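Local coordinates for protein second substrate binding domain of putative amino acid ABC transporter (Streptococcus pneumoniae, PDB 4OEN) that probably captures an amino acid outside the membrane and hands it to the permease of an ABC import system, as a type II periplasmic-binding-protein domain, at residues K4-S12 / G41-F51; T26-A35 / F214-L222. All blocks are in the same frame, centred on the assembly; numbering follows the deposited sequence.

Contact 1 of 2, residues K4-S12 / G41-F51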
# COMPACT_ATOMS: atom_id res chain seq x y z
N LYS A 4 -25.65 -5.14 2.62
CA LYS A 4 -26.44 -4.27 1.75
C LYS A 4 -25.59 -3.74 0.59
O LYS A 4 -25.91 -4.01 -0.57
CB LYS A 4 -27.05 -3.12 2.54
CG LYS A 4 -27.63 -2.02 1.67
CD LYS A 4 -27.88 -0.74 2.46
CE LYS A 4 -26.87 -0.60 3.59
NZ LYS A 4 -27.36 0.28 4.67
N TYR A 5 -24.52 -2.99 0.88
CA TYR A 5 -23.54 -2.69 -0.16
C TYR A 5 -22.53 -3.81 -0.23
O TYR A 5 -21.99 -4.22 0.79
CB TYR A 5 -22.78 -1.38 0.10
CG TYR A 5 -23.59 -0.12 -0.04
CD1 TYR A 5 -23.95 0.37 -1.29
CD2 TYR A 5 -23.98 0.59 1.09
CE1 TYR A 5 -24.69 1.53 -1.41
CE2 TYR A 5 -24.72 1.75 0.98
CZ TYR A 5 -25.07 2.22 -0.27
OH TYR A 5 -25.80 3.37 -0.37
N ILE A 6 -22.25 -4.29 -1.43
CA ILE A 6 -21.26 -5.35 -1.61
C ILE A 6 -19.91 -4.73 -1.92
O ILE A 6 -19.78 -3.97 -2.87
CB ILE A 6 -21.67 -6.31 -2.74
CG1 ILE A 6 -23.01 -6.98 -2.39
CG2 ILE A 6 -20.60 -7.36 -2.96
CD1 ILE A 6 -23.49 -7.93 -3.46
N ILE A 7 -18.91 -5.06 -1.10
CA ILE A 7 -17.58 -4.50 -1.26
C ILE A 7 -16.61 -5.61 -1.63
O ILE A 7 -16.44 -6.55 -0.89
CB ILE A 7 -17.05 -3.82 0.03
CG1 ILE A 7 -18.08 -2.82 0.57
CG2 ILE A 7 -15.70 -3.16 -0.23
CD1 ILE A 7 -18.41 -1.71 -0.41
N ALA A 8 -16.00 -5.48 -2.80
CA ALA A 8 -15.11 -6.52 -3.28
C ALA A 8 -13.65 -6.12 -3.07
O ALA A 8 -13.30 -4.94 -3.17
CB ALA A 8 -15.39 -6.79 -4.75
N SER A 9 -12.81 -7.11 -2.78
CA SER A 9 -11.42 -6.83 -2.48
C SER A 9 -10.50 -7.93 -2.99
O SER A 9 -10.93 -8.93 -3.57
CB SER A 9 -11.26 -6.65 -0.96
OG SER A 9 -9.96 -6.19 -0.64
N ASP A 10 -9.20 -7.71 -2.80
CA ASP A 10 -8.20 -8.73 -3.08
C ASP A 10 -8.15 -9.75 -1.94
O ASP A 10 -8.81 -9.59 -0.92
CB ASP A 10 -6.84 -8.05 -3.27
CG ASP A 10 -5.83 -8.89 -4.03
OD1 ASP A 10 -6.16 -9.98 -4.53
OD2 ASP A 10 -4.69 -8.41 -4.17
N SER A 11 -7.36 -10.80 -2.13
CA SER A 11 -7.23 -11.82 -1.11
C SER A 11 -5.84 -11.83 -0.48
O SER A 11 -5.65 -12.35 0.62
CB SER A 11 -7.56 -13.19 -1.70
OG SER A 11 -6.68 -13.51 -2.76
N SER A 12 -4.86 -11.25 -1.17
CA SER A 12 -3.48 -11.34 -0.72
C SER A 12 -2.68 -10.11 -1.12
O SER A 12 -1.94 -10.12 -2.11
CB SER A 12 -2.82 -12.60 -1.27
OG SER A 12 -1.48 -12.72 -0.80
N GLY A 41 -23.46 4.20 9.26
CA GLY A 41 -24.73 3.50 9.40
C GLY A 41 -25.21 2.78 8.17
O GLY A 41 -26.42 2.67 7.95
N PHE A 42 -24.29 2.28 7.36
CA PHE A 42 -24.70 1.35 6.31
C PHE A 42 -24.14 -0.05 6.55
O PHE A 42 -23.23 -0.23 7.35
CB PHE A 42 -24.34 1.87 4.90
CG PHE A 42 -22.87 2.10 4.65
CD1 PHE A 42 -22.06 1.10 4.12
CD2 PHE A 42 -22.31 3.35 4.86
CE1 PHE A 42 -20.72 1.33 3.84
CE2 PHE A 42 -20.98 3.60 4.59
CZ PHE A 42 -20.17 2.60 4.09
N GLU A 43 -24.76 -1.03 5.92
CA GLU A 43 -24.33 -2.42 6.03
C GLU A 43 -23.50 -2.81 4.82
O GLU A 43 -23.72 -2.30 3.72
CB GLU A 43 -25.53 -3.36 6.15
CG GLU A 43 -26.25 -3.28 7.49
CD GLU A 43 -27.17 -4.47 7.71
OE1 GLU A 43 -27.45 -5.20 6.74
OE2 GLU A 43 -27.62 -4.66 8.86
N ILE A 44 -22.53 -3.69 5.04
CA ILE A 44 -21.72 -4.19 3.94
C ILE A 44 -21.59 -5.69 4.00
O ILE A 44 -21.71 -6.31 5.06
CB ILE A 44 -20.30 -3.60 3.93
CG1 ILE A 44 -19.60 -3.90 5.26
CG2 ILE A 44 -20.33 -2.10 3.63
CD1 ILE A 44 -18.15 -3.36 5.33
N GLU A 45 -21.37 -6.27 2.82
CA GLU A 45 -20.90 -7.63 2.70
C GLU A 45 -19.56 -7.53 1.98
O GLU A 45 -19.48 -6.92 0.92
CB GLU A 45 -21.85 -8.51 1.91
CG GLU A 45 -21.30 -9.90 1.66
CD GLU A 45 -21.99 -10.62 0.51
OE1 GLU A 45 -22.80 -9.97 -0.19
OE2 GLU A 45 -21.71 -11.82 0.30
N ILE A 46 -18.52 -8.12 2.55
CA ILE A 46 -17.20 -8.07 1.94
C ILE A 46 -16.93 -9.39 1.22
O ILE A 46 -17.21 -10.46 1.75
CB ILE A 46 -16.10 -7.81 2.98
CG1 ILE A 46 -16.32 -6.44 3.63
CG2 ILE A 46 -14.75 -7.87 2.35
CD1 ILE A 46 -15.35 -6.14 4.79
N THR A 47 -16.42 -9.29 0.01
CA THR A 47 -15.97 -10.47 -0.72
C THR A 47 -14.50 -10.27 -1.07
O THR A 47 -14.03 -9.15 -1.18
CB THR A 47 -16.79 -10.70 -1.99
OG1 THR A 47 -16.63 -9.60 -2.89
CG2 THR A 47 -18.27 -10.85 -1.64
N ASN A 48 -13.78 -11.38 -1.25
CA ASN A 48 -12.36 -11.29 -1.57
C ASN A 48 -12.00 -12.16 -2.77
O ASN A 48 -11.24 -13.11 -2.64
CB ASN A 48 -11.53 -11.70 -0.35
CG ASN A 48 -11.80 -10.82 0.86
OD1 ASN A 48 -12.76 -11.06 1.61
ND2 ASN A 48 -10.97 -9.80 1.05
N PRO A 49 -12.57 -11.83 -3.94
CA PRO A 49 -12.40 -12.66 -5.14
C PRO A 49 -11.08 -12.42 -5.86
O PRO A 49 -10.78 -13.12 -6.82
CB PRO A 49 -13.58 -12.22 -6.02
CG PRO A 49 -13.75 -10.78 -5.68
CD PRO A 49 -13.46 -10.68 -4.19
N GLY A 50 -10.29 -11.47 -5.37
CA GLY A 50 -9.06 -11.09 -6.04
C GLY A 50 -9.25 -9.74 -6.71
O GLY A 50 -10.37 -9.36 -7.03
N PHE A 51 -8.14 -9.04 -6.95
CA PHE A 51 -8.18 -7.66 -7.43
C PHE A 51 -8.86 -7.54 -8.79
O PHE A 51 -9.78 -6.74 -8.95
CB PHE A 51 -6.77 -7.09 -7.50
CG PHE A 51 -6.72 -5.62 -7.85
CD1 PHE A 51 -7.23 -4.67 -7.00
CD2 PHE A 51 -6.14 -5.21 -9.04
CE1 PHE A 51 -7.17 -3.31 -7.34
CE2 PHE A 51 -6.08 -3.87 -9.38
CZ PHE A 51 -6.60 -2.92 -8.53
O HOH W 1 -28.40 3.00 5.31

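Contact 2 of 2, residues T26-A35 / F214-L222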
# COMPACT_ATOMS: atom_id res chain seq x y z
N THR A 26 -8.15 -9.79 6.94
CA THR A 26 -7.92 -8.65 7.80
C THR A 26 -7.07 -7.66 7.01
O THR A 26 -6.90 -7.83 5.81
CB THR A 26 -7.25 -9.06 9.14
OG1 THR A 26 -7.22 -7.94 10.03
CG2 THR A 26 -5.82 -9.54 8.90
N GLY A 27 -6.57 -6.61 7.67
CA GLY A 27 -5.71 -5.66 6.98
C GLY A 27 -6.27 -4.25 7.09
O GLY A 27 -7.41 -4.08 7.50
N ILE A 28 -5.47 -3.25 6.72
CA ILE A 28 -5.92 -1.86 6.77
C ILE A 28 -7.27 -1.64 6.10
O ILE A 28 -8.17 -0.99 6.65
CB ILE A 28 -4.87 -0.96 6.09
CG1 ILE A 28 -3.54 -1.04 6.84
CG2 ILE A 28 -5.40 0.47 5.95
CD1 ILE A 28 -2.41 -0.28 6.14
N ASP A 29 -7.42 -2.19 4.90
CA ASP A 29 -8.64 -1.97 4.12
C ASP A 29 -9.86 -2.59 4.75
O ASP A 29 -10.95 -2.01 4.71
CB ASP A 29 -8.50 -2.54 2.72
CG ASP A 29 -7.62 -1.72 1.85
OD1 ASP A 29 -7.18 -0.62 2.29
OD2 ASP A 29 -7.38 -2.18 0.72
N MET A 30 -9.67 -3.79 5.30
CA MET A 30 -10.78 -4.53 5.90
C MET A 30 -11.26 -3.79 7.13
O MET A 30 -12.46 -3.59 7.31
CB MET A 30 -10.36 -5.95 6.24
CG MET A 30 -10.01 -6.79 4.98
SD MET A 30 -11.37 -7.01 3.79
CE MET A 30 -11.12 -5.65 2.64
N GLU A 31 -10.31 -3.37 7.97
CA GLU A 31 -10.70 -2.65 9.17
C GLU A 31 -11.31 -1.30 8.84
O GLU A 31 -12.27 -0.88 9.48
CB GLU A 31 -9.49 -2.48 10.10
CG GLU A 31 -9.03 -3.80 10.68
CD GLU A 31 -8.18 -3.64 11.93
OE1 GLU A 31 -8.46 -2.76 12.77
OE2 GLU A 31 -7.22 -4.42 12.07
N LEU A 32 -10.75 -0.61 7.85
CA LEU A 32 -11.21 0.73 7.51
C LEU A 32 -12.64 0.71 6.94
O LEU A 32 -13.48 1.49 7.37
CB LEU A 32 -10.25 1.38 6.51
CG LEU A 32 -10.66 2.75 5.99
CD1 LEU A 32 -10.69 3.76 7.10
CD2 LEU A 32 -9.72 3.16 4.87
N ILE A 33 -12.93 -0.19 6.00
CA ILE A 33 -14.27 -0.17 5.43
C ILE A 33 -15.32 -0.55 6.49
O ILE A 33 -16.41 0.04 6.53
CB ILE A 33 -14.39 -1.08 4.18
CG1 ILE A 33 -15.69 -0.76 3.42
CG2 ILE A 33 -14.26 -2.57 4.52
CD1 ILE A 33 -15.78 0.68 2.97
N LYS A 34 -14.99 -1.49 7.36
CA LYS A 34 -15.90 -1.86 8.44
C LYS A 34 -16.16 -0.71 9.41
O LYS A 34 -17.29 -0.51 9.84
CB LYS A 34 -15.34 -3.05 9.21
CG LYS A 34 -15.35 -4.32 8.40
CD LYS A 34 -14.63 -5.42 9.13
CE LYS A 34 -14.37 -6.58 8.18
NZ LYS A 34 -13.73 -7.72 8.88
N ALA A 35 -15.11 0.04 9.76
CA ALA A 35 -15.28 1.18 10.66
C ALA A 35 -16.10 2.30 10.02
O ALA A 35 -16.87 3.00 10.70
CB ALA A 35 -13.92 1.72 11.10
N PHE A 214 -8.71 6.35 12.92
CA PHE A 214 -8.01 6.02 11.68
C PHE A 214 -6.54 5.73 11.95
O PHE A 214 -5.99 4.72 11.47
CB PHE A 214 -8.13 7.17 10.66
CG PHE A 214 -7.48 6.86 9.34
CD1 PHE A 214 -7.95 5.82 8.56
CD2 PHE A 214 -6.43 7.62 8.86
CE1 PHE A 214 -7.37 5.53 7.34
CE2 PHE A 214 -5.85 7.33 7.64
CZ PHE A 214 -6.32 6.28 6.88
N GLN A 215 -5.91 6.60 12.73
CA GLN A 215 -4.50 6.46 13.03
C GLN A 215 -4.23 5.16 13.79
O GLN A 215 -3.19 4.53 13.60
CB GLN A 215 -3.99 7.66 13.84
CG GLN A 215 -2.47 7.71 13.97
CD GLN A 215 -1.76 7.81 12.63
OE1 GLN A 215 -2.24 8.48 11.71
NE2 GLN A 215 -0.61 7.16 12.52
N LYS A 216 -5.16 4.74 14.64
CA LYS A 216 -4.99 3.48 15.36
C LYS A 216 -4.96 2.27 14.40
O LYS A 216 -4.21 1.32 14.61
CB LYS A 216 -6.10 3.30 16.39
CG LYS A 216 -5.96 4.20 17.61
CD LYS A 216 -7.04 3.89 18.63
CE LYS A 216 -7.02 4.87 19.78
NZ LYS A 216 -8.17 4.63 20.68
N ILE A 217 -5.79 2.31 13.36
CA ILE A 217 -5.79 1.24 12.36
C ILE A 217 -4.46 1.22 11.64
O ILE A 217 -3.84 0.17 11.48
CB ILE A 217 -6.93 1.41 11.35
CG1 ILE A 217 -8.28 1.28 12.05
CG2 ILE A 217 -6.79 0.40 10.21
CD1 ILE A 217 -9.47 1.57 11.14
N LEU A 218 -4.01 2.39 11.18
CA LEU A 218 -2.72 2.47 10.51
C LEU A 218 -1.60 1.96 11.40
O LEU A 218 -0.75 1.17 10.96
CB LEU A 218 -2.42 3.90 10.07
CG LEU A 218 -3.29 4.43 8.94
CD1 LEU A 218 -2.84 5.81 8.53
CD2 LEU A 218 -3.24 3.47 7.76
N ASP A 219 -1.59 2.40 12.65
CA ASP A 219 -0.51 2.05 13.57
C ASP A 219 -0.40 0.54 13.81
O ASP A 219 0.69 0.01 14.04
CB ASP A 219 -0.69 2.77 14.91
CG ASP A 219 -0.44 4.26 14.81
OD1 ASP A 219 0.15 4.70 13.80
OD2 ASP A 219 -0.83 4.98 15.76
N LYS A 220 -1.54 -0.14 13.77
CA LYS A 220 -1.57 -1.57 14.03
C LYS A 220 -0.72 -2.31 13.00
O LYS A 220 0.01 -3.25 13.34
CB LYS A 220 -3.01 -2.09 14.01
CG LYS A 220 -3.12 -3.61 14.09
CD LYS A 220 -4.57 -4.05 14.09
CE LYS A 220 -4.68 -5.56 14.18
NZ LYS A 220 -6.10 -6.01 14.15
N TYR A 221 -0.81 -1.87 11.75
CA TYR A 221 -0.14 -2.54 10.65
C TYR A 221 1.22 -1.96 10.31
O TYR A 221 2.12 -2.67 9.85
CB TYR A 221 -1.05 -2.50 9.43
CG TYR A 221 -2.29 -3.29 9.69
CD1 TYR A 221 -2.28 -4.68 9.51
CD2 TYR A 221 -3.47 -2.68 10.11
CE1 TYR A 221 -3.40 -5.43 9.78
CE2 TYR A 221 -4.61 -3.44 10.36
CZ TYR A 221 -4.56 -4.81 10.19
OH TYR A 221 -5.67 -5.60 10.44
N LEU A 222 1.40 -0.67 10.58
CA LEU A 222 2.57 0.02 10.05
C LEU A 222 3.50 0.56 11.14
O LEU A 222 4.55 1.12 10.84
CB LEU A 222 2.13 1.16 9.12
CG LEU A 222 1.24 0.77 7.94
CD1 LEU A 222 0.83 2.01 7.19
CD2 LEU A 222 1.99 -0.19 7.02

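Contact 1 of 2, residues K4-S12 / G41-F51
Tyr5 N to Glu43 O, Glu45 N to Tyr5 O, Ile7 N to Glu45 O and Thr47 N to Ile7 O form the alternating ladder of two parallel strands, 5-8 and 44-47, whose short axes run 24° apart. Joined through helix 28-40, these neighbouring strands make a beta-alpha-beta crossover of the type II periplasmic-binding-protein fold. The bond from Ile7 N to Glu45 O, at 2.8 Å, is nearly straight. On the face that carries Ile7 and Ile44, the ring edge of Tyr5 is turned toward the face of Phe42 in an offset T-shaped pair, centroids 5.5 Å apart and planes at 89°. Phe42 reaches this place with CG between its backbone N and carbonyl carbon (chi1 60°). On that side too, Ile7 CG1 lies 3.9 Å from Ile44 CG2.

Past the strands, Asn48 takes over the pairing: its ND2 donates to Asp10 O at 2.9 Å, with that oxygen in the amide plane. Gly50 N, at the N-cap position of helix 51-60, reaches Ser9 O at 3.2 Å. In the second shell, Glu196 holds Tyr5 OH, Leu197 and Met200 of helix 195-210 pack on both aromatic rings, and Ile67 O binds Ser9 OG. Bonds across the segments thus extend the pairing past the strands' C-terminal ends; weak bonds from Ser11 N and Phe51 N converge on Asp10 OD1 and would orient this side chain, about 3 Å from a bound acetate.

Contact 2 of 2, residues T26-A35 / F214-L222
Tyr221 OH and Lys220 NZ both donate to Glu31 OE2, at 2.5 Å and 2.8 Å, the second within a salt bridge. The phenol comes to the anti side of that oxygen and the ammonium to the syn side, each somewhat out of the carboxylate plane. Gly27 N, at the N-cap position of helix 28-40, donates to Tyr221 OH at 3.1 Å, and Thr26 OG1 lies 2.8 Å from the same hydroxyl. These partners place the phenol oxygen, Lys220 CG and Ile28 N on opposite ring faces hold the ring's rotation, and the short carboxylate bond probably polarises the O-H.

Apolar contacts carry the remainder. Ile28 CG1, anti to the carbonyl carbon (chi1 -62°), lies 3.7 Å from Tyr221 CD2, while its CG2 and CD1 meet Leu218 and Leu222. Ile217 CG2 rests 3.9 Å from Glu31 CB. Leu32 CD1 approaches the edge of the Phe214 ring at 3.7 Å from CD1.

The short helical segments run nearly antiparallel, at 165°, with axes 9.9 Å apart. Helix 28-40 has another side on strand 44-47, where Ile33 meets Ile44 and Ile46; helix 195-210 touches both partners through Ala35 and Phe214, and Phe18 of strand 18-19 packs on Tyr221.

In the fold
Helix 28-40 and strand 44-47 are consecutive in the chain, so contact 1 and contact 2 are built on one beta-alpha-beta crossover: strand 5-8, helix 28-40, then the parallel strand 44-47. Their centres lie about 15 Å apart, yet the two meet directly, with Ile46 CD1 3.7 Å from Ile33 CG2 and Ser9 OG 3.5 Å from Met30 CE. Contact 2 adds the C-terminal helix 213-222 to the far side of this unit, and helix 195-210 touches residues of both. At the end of contact 1, the side chain of Asp10 lies about 3 Å from a bound acetate, probably from the crystallisation liquor; whether it marks the substrate pocket remains open.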